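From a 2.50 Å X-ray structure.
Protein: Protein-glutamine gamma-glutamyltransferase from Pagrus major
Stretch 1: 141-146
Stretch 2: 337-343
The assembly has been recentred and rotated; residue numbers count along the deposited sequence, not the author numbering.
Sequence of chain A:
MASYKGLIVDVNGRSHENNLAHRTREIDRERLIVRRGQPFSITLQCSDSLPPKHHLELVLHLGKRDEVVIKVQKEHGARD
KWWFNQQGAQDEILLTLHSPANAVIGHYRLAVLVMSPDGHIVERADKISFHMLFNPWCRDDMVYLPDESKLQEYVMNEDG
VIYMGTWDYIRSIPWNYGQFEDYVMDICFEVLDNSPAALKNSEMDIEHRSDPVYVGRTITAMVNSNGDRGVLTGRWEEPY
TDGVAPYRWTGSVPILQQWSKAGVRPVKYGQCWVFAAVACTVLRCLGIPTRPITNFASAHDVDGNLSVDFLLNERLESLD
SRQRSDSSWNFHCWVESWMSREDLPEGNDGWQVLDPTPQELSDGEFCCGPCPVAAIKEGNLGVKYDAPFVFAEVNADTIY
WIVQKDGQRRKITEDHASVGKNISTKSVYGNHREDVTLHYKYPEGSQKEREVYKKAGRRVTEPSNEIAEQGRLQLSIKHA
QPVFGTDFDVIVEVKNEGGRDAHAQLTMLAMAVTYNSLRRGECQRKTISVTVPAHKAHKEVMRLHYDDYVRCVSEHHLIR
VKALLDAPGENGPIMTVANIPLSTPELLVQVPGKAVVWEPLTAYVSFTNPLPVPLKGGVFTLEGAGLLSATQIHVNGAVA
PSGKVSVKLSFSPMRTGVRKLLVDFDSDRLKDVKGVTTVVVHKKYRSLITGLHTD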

ATOM      1  N   ASP A 141     -21.060  -6.420 -12.098  1.00 14.45           N
ATOM      2  CA  ASP A 141     -19.619  -6.281 -12.265  1.00 14.52           C
ATOM      3  C   ASP A 141     -18.916  -7.235 -11.301  1.00 16.57           C
ATOM      4  O   ASP A 141     -19.353  -7.405 -10.149  1.00 19.25           O
ATOM      5  CB  ASP A 141     -19.204  -4.831 -11.982  1.00 12.10           C
ATOM      6  CG  ASP A 141     -17.799  -4.513 -12.472  1.00 13.61           C
ATOM      7  OD1 ASP A 141     -16.910  -5.392 -12.389  1.00 11.32           O
ATOM      8  OD2 ASP A 141     -17.576  -3.377 -12.939  1.00 14.58           O
ATOM      9  N   MET A 142     -17.833  -7.856 -11.760  1.00 15.37           N
ATOM     10  CA  MET A 142     -17.092  -8.764 -10.906  1.00 10.67           C
ATOM     11  C   MET A 142     -16.491  -8.086  -9.667  1.00 11.25           C
ATOM     12  O   MET A 142     -16.276  -8.748  -8.653  1.00 15.56           O
ATOM     13  CB  MET A 142     -16.029  -9.478 -11.727  1.00 15.30           C
ATOM     14  CG  MET A 142     -16.530 -10.791 -12.379  1.00 16.18           C
ATOM     15  SD  MET A 142     -15.254 -11.459 -13.490  1.00 26.40           S
ATOM     16  CE  MET A 142     -14.906  -9.892 -14.688  1.00 20.82           C
ATOM     17  N   VAL A 143     -16.238  -6.774  -9.715  1.00  7.85           N
ATOM     18  CA  VAL A 143     -15.708  -6.072  -8.535  1.00  7.91           C
ATOM     19  C   VAL A 143     -16.845  -5.557  -7.596  1.00 10.59           C
ATOM     20  O   VAL A 143     -16.614  -4.853  -6.612  1.00  8.14           O
ATOM     21  CB  VAL A 143     -14.827  -4.890  -8.949  1.00  8.14           C
ATOM     22  CG1 VAL A 143     -13.620  -5.382  -9.724  1.00 12.23           C
ATOM     23  CG2 VAL A 143     -15.620  -3.957  -9.812  1.00 10.80           C
ATOM     24  N   TYR A 144     -18.076  -5.954  -7.884  1.00 10.62           N
ATOM     25  CA  TYR A 144     -19.205  -5.544  -7.082  1.00  8.73           C
ATOM     26  C   TYR A 144     -19.030  -5.816  -5.599  1.00 10.23           C
ATOM     27  O   TYR A 144     -18.767  -6.965  -5.212  1.00  9.04           O
ATOM     28  CB  TYR A 144     -20.443  -6.284  -7.552  1.00 12.40           C
ATOM     29  CG  TYR A 144     -21.678  -5.847  -6.818  1.00 12.64           C
ATOM     30  CD1 TYR A 144     -21.987  -4.501  -6.687  1.00  4.85           C
ATOM     31  CD2 TYR A 144     -22.560  -6.780  -6.276  1.00 12.19           C
ATOM     32  CE1 TYR A 144     -23.166  -4.085  -6.037  1.00  7.04           C
ATOM     33  CE2 TYR A 144     -23.748  -6.368  -5.620  1.00 14.44           C
ATOM     34  CZ  TYR A 144     -24.050  -5.015  -5.514  1.00 11.79           C
ATOM     35  OH  TYR A 144     -25.261  -4.600  -4.964  1.00 16.42           O
ATOM     36  N   LEU A 145     -19.182  -4.762  -4.789  1.00 10.31           N
ATOM     37  CA  LEU A 145     -19.098  -4.826  -3.326  1.00 10.55           C
ATOM     38  C   LEU A 145     -20.447  -4.253  -2.847  1.00 11.87           C
ATOM     39  O   LEU A 145     -20.688  -3.053  -2.964  1.00 15.96           O
ATOM     40  CB  LEU A 145     -17.933  -3.966  -2.809  1.00 11.05           C
ATOM     41  CG  LEU A 145     -17.287  -4.340  -1.435  1.00 13.62           C
ATOM     42  CD1 LEU A 145     -15.922  -3.620  -1.209  1.00  6.16           C
ATOM     43  CD2 LEU A 145     -18.245  -3.984  -0.312  1.00 11.71           C
ATOM     44  N   PRO A 146     -21.322  -5.099  -2.279  1.00 11.86           N
ATOM     45  CA  PRO A 146     -22.665  -4.737  -1.791  1.00 10.33           C
ATOM     46  C   PRO A 146     -22.805  -4.010  -0.482  1.00 13.17           C
ATOM     47  O   PRO A 146     -23.566  -4.458   0.383  1.00 13.31           O
ATOM     48  CB  PRO A 146     -23.393  -6.059  -1.733  1.00  7.15           C
ATOM     49  CG  PRO A 146     -22.338  -7.049  -1.493  1.00  5.47           C
ATOM     50  CD  PRO A 146     -21.024  -6.512  -1.998  1.00 10.06           C
TER
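Stretch 2 337-343: SWMSRED

Stretch 1 is irregular backbone opened by a type I beta turn from Asp141 to Tyr144, closed by Tyr144 N bonding to Asp141 O at 3.0 Å. The side chain of Asp141 reinforces it from within: OD1 accepts from Val143 N at 3.1 Å, almost in line, so an amide inside the turn is paid for locally. Stretch 2 enters as the end of a strand, 337-339, and continues as loop. It runs roughly counter to stretch 1, the two end-to-end directions lying 146° apart. The CA atoms come closest at Val143 and Met339, 4.3 Å apart; one step along, the CA atoms of Met142 and Ser340 are 5.4 Å apart. There a single backbone hydrogen bond joins them, Ser340 N to Met142 O at 3.1 Å.

The second polar tie uses a side chain. Trp338 points its CA-to-CB bond toward stretch 1, and with chi1 in t its indole NE1 donates to Tyr144 O at 3.0 Å. The carbonyl lies at the ring edge, near its plane, as does Val143 O, 3.5 Å from Trp338 CD1. Over one face lies Leu145, whose CG sits 3.9 Å from the centroid of the five-membered ring of Trp338, almost on the ring normal, in a CH-pi contact. One indole thus does two jobs: its edge meets backbone oxygens, its face a leucine.

At the other end, Met142 packs against polar neighbours, its CG 3.3 Å from Ser340 OG and 3.7 Å from Glu342 OE1. Between these ends Val143 CG1 and Met339 CB make a light apolar contact at 4.4 Å. Arg341 points away and takes no part in the contact; its NH1 forms a salt bridge to Asp343 OD2 at 2.7 Å, with further bonds elsewhere in the structure.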

ATOM      1  N   SER A 337      -7.436  -6.515  -2.627  1.00 11.29           N
ATOM      2  CA  SER A 337      -8.364  -5.958  -3.629  1.00 13.25           C
ATOM      3  C   SER A 337      -9.624  -6.814  -3.684  1.00 13.45           C
ATOM      4  O   SER A 337      -9.549  -8.025  -3.663  1.00 18.30           O
ATOM      5  CB  SER A 337      -7.747  -5.931  -5.034  1.00 15.75           C
ATOM      6  OG  SER A 337      -6.794  -4.896  -5.178  1.00 15.84           O
ATOM      7  N   TRP A 338     -10.780  -6.180  -3.778  1.00 13.04           N
ATOM      8  CA  TRP A 338     -12.051  -6.893  -3.834  1.00  9.74           C
ATOM      9  C   TRP A 338     -12.432  -7.261  -5.238  1.00  8.79           C
ATOM     10  O   TRP A 338     -12.494  -6.409  -6.096  1.00 10.28           O
ATOM     11  CB  TRP A 338     -13.187  -6.038  -3.277  1.00  4.87           C
ATOM     12  CG  TRP A 338     -14.460  -6.798  -3.116  1.00  7.77           C
ATOM     13  CD1 TRP A 338     -15.464  -6.967  -4.052  1.00  5.58           C
ATOM     14  CD2 TRP A 338     -14.875  -7.529  -1.952  1.00  8.12           C
ATOM     15  NE1 TRP A 338     -16.474  -7.753  -3.526  1.00  9.36           N
ATOM     16  CE2 TRP A 338     -16.129  -8.109  -2.235  1.00 10.44           C
ATOM     17  CE3 TRP A 338     -14.304  -7.751  -0.687  1.00  9.87           C
ATOM     18  CZ2 TRP A 338     -16.814  -8.895  -1.302  1.00 10.99           C
ATOM     19  CZ3 TRP A 338     -14.989  -8.534   0.242  1.00  9.49           C
ATOM     20  CH2 TRP A 338     -16.224  -9.094  -0.070  1.00  8.51           C
ATOM     21  N   MET A 339     -12.712  -8.534  -5.455  1.00 11.01           N
ATOM     22  CA  MET A 339     -13.140  -9.022  -6.759  1.00  9.95           C
ATOM     23  C   MET A 339     -13.573 -10.486  -6.617  1.00 15.30           C
ATOM     24  O   MET A 339     -13.169 -11.171  -5.677  1.00 17.64           O
ATOM     25  CB  MET A 339     -11.998  -8.948  -7.745  1.00  7.43           C
ATOM     26  CG  MET A 339     -10.875  -9.943  -7.490  1.00  6.44           C
ATOM     27  SD  MET A 339      -9.465  -9.491  -8.518  1.00 14.80           S
ATOM     28  CE  MET A 339      -8.847  -8.183  -7.664  1.00  8.48           C
ATOM     29  N   SER A 340     -14.417 -10.947  -7.528  1.00 14.53           N
ATOM     30  CA  SER A 340     -14.842 -12.319  -7.523  1.00 15.12           C
ATOM     31  C   SER A 340     -13.851 -13.105  -8.399  1.00 18.44           C
ATOM     32  O   SER A 340     -13.331 -12.602  -9.410  1.00 21.69           O
ATOM     33  CB  SER A 340     -16.251 -12.414  -8.074  1.00 12.43           C
ATOM     34  OG  SER A 340     -16.235 -12.279  -9.473  1.00 16.16           O
ATOM     35  N   ARG A 341     -13.595 -14.345  -8.011  1.00 19.97           N
ATOM     36  CA  ARG A 341     -12.626 -15.173  -8.721  1.00 22.67           C
ATOM     37  C   ARG A 341     -13.279 -16.260  -9.528  1.00 24.37           C
ATOM     38  O   ARG A 341     -13.331 -17.421  -9.125  1.00 26.25           O
ATOM     39  CB  ARG A 341     -11.629 -15.816  -7.739  1.00 17.07           C
ATOM     40  CG  ARG A 341     -10.763 -14.839  -6.995  1.00 18.14           C
ATOM     41  CD  ARG A 341      -9.906 -13.999  -7.939  1.00 18.57           C
ATOM     42  NE  ARG A 341      -8.960 -14.778  -8.734  1.00 19.60           N
ATOM     43  CZ  ARG A 341      -7.791 -15.243  -8.294  1.00 17.60           C
ATOM     44  NH1 ARG A 341      -7.002 -15.941  -9.103  1.00 15.64           N
ATOM     45  NH2 ARG A 341      -7.419 -15.024  -7.049  1.00 14.48           N
ATOM     46  N   GLU A 342     -13.774 -15.884 -10.685  1.00 26.90           N
ATOM     47  CA  GLU A 342     -14.399 -16.852 -11.535  1.00 29.40           C
ATOM     48  C   GLU A 342     -13.366 -17.816 -12.112  1.00 28.52           C
ATOM     49  O   GLU A 342     -13.704 -18.856 -12.670  1.00 30.75           O
ATOM     50  CB  GLU A 342     -15.146 -16.113 -12.618  1.00 33.37           C
ATOM     51  CG  GLU A 342     -16.264 -15.298 -12.049  1.00 42.94           C
ATOM     52  CD  GLU A 342     -17.331 -15.005 -13.074  1.00 50.50           C
ATOM     53  OE1 GLU A 342     -18.178 -14.129 -12.789  1.00 57.73           O
ATOM     54  OE2 GLU A 342     -17.317 -15.638 -14.160  1.00 52.47           O
ATOM     55  N   ASP A 343     -12.092 -17.482 -11.967  1.00 26.99           N
ATOM     56  CA  ASP A 343     -11.045 -18.360 -12.475  1.00 23.25           C
ATOM     57  C   ASP A 343     -10.685 -19.503 -11.511  1.00 21.96           C
ATOM     58  O   ASP A 343      -9.809 -20.302 -11.813  1.00 26.68           O
ATOM     59  CB  ASP A 343      -9.785 -17.541 -12.809  1.00 18.79           C
ATOM     60  CG  ASP A 343      -9.208 -16.813 -11.607  1.00 17.84           C
ATOM     61  OD1 ASP A 343      -9.990 -16.301 -10.787  1.00 16.46           O
ATOM     62  OD2 ASP A 343      -7.966 -16.744 -11.490  1.00 23.15           O
TER